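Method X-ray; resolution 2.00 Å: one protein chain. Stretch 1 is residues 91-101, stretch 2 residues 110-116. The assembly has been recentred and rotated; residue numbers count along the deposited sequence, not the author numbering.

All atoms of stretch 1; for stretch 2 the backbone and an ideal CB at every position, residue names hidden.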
# COMPACT_ATOMS: atom_id res chain seq x y z
N GLY B 91 -19.24 -21.31 -12.93
CA GLY B 91 -19.38 -21.57 -14.36
C GLY B 91 -20.73 -22.13 -14.79
O GLY B 91 -21.24 -21.79 -15.85
N HIS B 92 -21.32 -22.99 -13.96
CA HIS B 92 -22.64 -23.54 -14.22
C HIS B 92 -23.67 -22.43 -14.31
O HIS B 92 -24.50 -22.41 -15.20
CB HIS B 92 -23.00 -24.54 -13.12
CG HIS B 92 -24.35 -25.14 -13.24
ND1 HIS B 92 -24.59 -26.35 -13.85
CD2 HIS B 92 -25.54 -24.73 -12.74
CE1 HIS B 92 -25.87 -26.65 -13.76
NE2 HIS B 92 -26.47 -25.68 -13.08
N THR B 93 -23.60 -21.49 -13.38
CA THR B 93 -24.49 -20.32 -13.43
C THR B 93 -24.29 -19.47 -14.71
O THR B 93 -25.25 -19.03 -15.35
CB THR B 93 -24.29 -19.43 -12.20
OG1 THR B 93 -24.30 -20.23 -10.99
CG2 THR B 93 -25.37 -18.39 -12.13
N VAL B 94 -23.04 -19.25 -15.06
CA VAL B 94 -22.75 -18.47 -16.25
C VAL B 94 -23.34 -19.17 -17.48
O VAL B 94 -23.97 -18.52 -18.30
CB VAL B 94 -21.24 -18.21 -16.40
CG1 VAL B 94 -20.93 -17.52 -17.70
CG2 VAL B 94 -20.74 -17.35 -15.23
N VAL B 95 -23.17 -20.49 -17.58
CA VAL B 95 -23.73 -21.23 -18.73
C VAL B 95 -25.25 -21.15 -18.71
O VAL B 95 -25.87 -20.98 -19.78
CB VAL B 95 -23.29 -22.71 -18.79
CG1 VAL B 95 -23.99 -23.43 -19.93
CG2 VAL B 95 -21.79 -22.81 -18.93
N SER B 96 -25.86 -21.28 -17.53
CA SER B 96 -27.29 -21.13 -17.38
C SER B 96 -27.73 -19.80 -18.00
O SER B 96 -28.67 -19.74 -18.78
CB SER B 96 -27.76 -21.21 -15.91
OG SER B 96 -27.48 -22.46 -15.31
N LYS B 97 -27.04 -18.73 -17.67
CA LYS B 97 -27.38 -17.42 -18.21
C LYS B 97 -27.19 -17.31 -19.71
O LYS B 97 -28.02 -16.72 -20.41
CB LYS B 97 -26.56 -16.35 -17.48
CG LYS B 97 -26.88 -14.91 -17.87
CD LYS B 97 -28.18 -14.43 -17.25
CE LYS B 97 -28.39 -12.95 -17.52
NZ LYS B 97 -29.73 -12.50 -17.03
N LEU B 98 -26.08 -17.82 -20.23
CA LEU B 98 -25.86 -17.80 -21.67
C LEU B 98 -26.98 -18.52 -22.45
O LEU B 98 -27.43 -18.04 -23.50
CB LEU B 98 -24.52 -18.42 -22.04
CG LEU B 98 -23.31 -17.63 -21.57
CD1 LEU B 98 -22.05 -18.38 -21.95
CD2 LEU B 98 -23.32 -16.22 -22.12
N LEU B 99 -27.42 -19.67 -21.94
CA LEU B 99 -28.53 -20.40 -22.53
C LEU B 99 -29.80 -19.55 -22.52
O LEU B 99 -30.49 -19.46 -23.53
CB LEU B 99 -28.78 -21.71 -21.78
CG LEU B 99 -27.93 -22.92 -22.18
CD1 LEU B 99 -27.96 -23.99 -21.10
CD2 LEU B 99 -28.43 -23.50 -23.49
N LEU B 100 -30.12 -18.94 -21.39
CA LEU B 100 -31.30 -18.09 -21.34
C LEU B 100 -31.18 -16.91 -22.30
O LEU B 100 -32.13 -16.61 -22.99
CB LEU B 100 -31.53 -17.60 -19.94
CG LEU B 100 -32.05 -18.72 -19.03
CD1 LEU B 100 -31.75 -18.35 -17.60
CD2 LEU B 100 -33.53 -18.97 -19.25
N LEU B 101 -30.02 -16.27 -22.36
CA LEU B 101 -29.86 -15.06 -23.19
C LEU B 101 -29.85 -15.34 -24.68
O LEU B 101 -30.42 -14.59 -25.45
CB LEU B 101 -28.58 -14.29 -22.82
CG LEU B 101 -28.57 -13.58 -21.45
CD1 LEU B 101 -27.24 -12.86 -21.23
CD2 LEU B 101 -29.72 -12.59 -21.32
N UNK B 110 -33.67 -28.60 -23.75
CA UNK B 110 -32.83 -29.79 -23.65
C UNK B 110 -32.00 -29.83 -22.36
O UNK B 110 -31.82 -30.89 -21.77
CB UNK B 110 -31.90 -29.86 -24.86
N UNK B 111 -31.49 -28.67 -21.95
CA UNK B 111 -30.47 -28.58 -20.91
C UNK B 111 -30.89 -27.96 -19.56
O UNK B 111 -30.50 -28.46 -18.51
CB UNK B 111 -29.30 -27.77 -21.47
N UNK B 112 -31.67 -26.87 -19.60
CA UNK B 112 -31.98 -26.10 -18.38
C UNK B 112 -32.75 -26.85 -17.28
O UNK B 112 -32.44 -26.63 -16.10
CB UNK B 112 -32.79 -24.87 -18.78
N UNK B 113 -33.70 -27.73 -17.65
CA UNK B 113 -34.37 -28.45 -16.57
C UNK B 113 -33.45 -29.37 -15.74
O UNK B 113 -33.53 -29.36 -14.51
CB UNK B 113 -35.51 -29.28 -17.16
N UNK B 114 -32.56 -30.11 -16.39
CA UNK B 114 -31.62 -30.95 -15.66
C UNK B 114 -30.49 -30.14 -15.04
O UNK B 114 -29.92 -30.55 -14.03
CB UNK B 114 -31.04 -32.02 -16.59
N UNK B 115 -30.17 -28.99 -15.61
CA UNK B 115 -29.20 -28.09 -14.98
C UNK B 115 -29.72 -27.52 -13.66
O UNK B 115 -28.99 -27.42 -12.69
CB UNK B 115 -28.85 -26.95 -15.93
N UNK B 116 -30.99 -27.16 -13.62
CA UNK B 116 -31.57 -26.54 -12.42
C UNK B 116 -31.51 -27.43 -11.20
O UNK B 116 -31.41 -26.93 -10.09
CB UNK B 116 -33.03 -26.15 -12.68

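Two helices run roughly antiparallel, at 148° between their N-to-C directions, with axes 10.4 Å apart at closest approach. That spacing leaves room for mid-sized side chains between them, and stretch 1 offers a mostly apolar strip, from Leu99 and Leu100 at one end to Ser96, Val95 and His92 at the other.

Position 110 finds nothing of stretch 1 within 5.5 Å of its ideal CB, so almost any helix-tolerant residue would do, polar ones included. It is Lys110, with an extended chain.

At 111 the CA-to-CB bond points toward stretch 1, and the ideal CB lies 4.0 Å from Leu99 CD1. Something apolar is called for, whether aliphatic or aromatic, provided its bulk can swing past that methyl. The residue is Tyr111: its CB stays 4.0 Å from Leu99 CD1, while Leu99 CD2 lies at the edge of the ring, near its plane. The hydroxyl is hydrogen-bonded elsewhere in the structure.

Position 112 also points toward stretch 1, but its ideal CB is 5.4 Å from Leu99 CD1. The distance from Ser96 CA to the CA of position 112 is 6.9 Å. The gap asks for a longer apolar chain; leucine, isoleucine or methionine would be reasonable guesses. Leu112, in the m,t rotamer, spreads its two methyls: Leu112 CD2 meets Leu99 CD1 at 3.6 Å, and Leu112 CD1 meets Leu100 CD2 at 3.6 Å.

The contact makes no demand at 113. The clue is in the backbone: the nitrogen has no bond to the preceding turn, and phi is -63°, so proline fits without costing a hydrogen bond. Pro113 is found at this kink.

Position 114 points sideways with open space around it, suiting a long polar chain. Arg114 turns back along its own helix, NH1 donating to Lys110 O at 3.0 Å.

Position 115 is the most demanding. Its ideal CB points toward stretch 1, 3.7 Å from His92 CE1 and 4.7 Å from Ser96 OG, and beyond lies a hollow lined by His92, Val95, Ser96 and Leu99. A slender, flexible apolar chain suits it; leucine is also plausible. Met115 enters as a knob, placing SD 3.7 Å from Leu99 CD1 and CE 4.1 Å from Val95 CG1. Met115 CE also lies over a face of the His92 imidazole, 4.1 Å from the ring centroid, a CH-pi contact. The backbone contributes too: His92 NE2 donates a weak hydrogen bond to Met115 O at 3.1 Å, an acceptor that any residue here would supply.

At 116 CB points away, and small or polar residues are equally acceptable to this contact. It is Ala116.

Stretch 2 (110-116) KYLPRMA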
# COMPACT_ATOMS: atom_id res chain seq x y z
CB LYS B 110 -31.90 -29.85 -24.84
CG LYS B 110 -30.93 -31.01 -24.76
CD LYS B 110 -30.25 -31.24 -26.07
CE LYS B 110 -29.75 -32.66 -26.07
NZ LYS B 110 -29.00 -32.90 -27.32
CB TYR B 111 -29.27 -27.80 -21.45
CG TYR B 111 -28.52 -28.52 -22.55
CD1 TYR B 111 -28.10 -29.86 -22.38
CD2 TYR B 111 -28.20 -27.88 -23.72
CE1 TYR B 111 -27.41 -30.53 -23.39
CE2 TYR B 111 -27.52 -28.55 -24.73
CZ TYR B 111 -27.13 -29.87 -24.57
OH TYR B 111 -26.44 -30.50 -25.59
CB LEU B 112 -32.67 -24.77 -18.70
CG LEU B 112 -31.82 -23.73 -19.42
CD1 LEU B 112 -32.62 -22.46 -19.66
CD2 LEU B 112 -30.56 -23.40 -18.63
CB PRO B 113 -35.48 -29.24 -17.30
CG PRO B 113 -35.78 -28.41 -18.51
CD PRO B 113 -34.39 -27.95 -18.94
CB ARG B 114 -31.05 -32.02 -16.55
CG ARG B 114 -32.02 -33.13 -16.90
CD ARG B 114 -31.31 -34.10 -17.83
NE ARG B 114 -31.07 -33.49 -19.14
CZ ARG B 114 -30.04 -33.77 -19.94
NH1 ARG B 114 -29.94 -33.16 -21.13
NH2 ARG B 114 -29.11 -34.65 -19.56
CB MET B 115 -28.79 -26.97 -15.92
CG MET B 115 -27.85 -27.45 -17.01
SD MET B 115 -27.45 -26.20 -18.23
CE MET B 115 -26.51 -25.06 -17.20
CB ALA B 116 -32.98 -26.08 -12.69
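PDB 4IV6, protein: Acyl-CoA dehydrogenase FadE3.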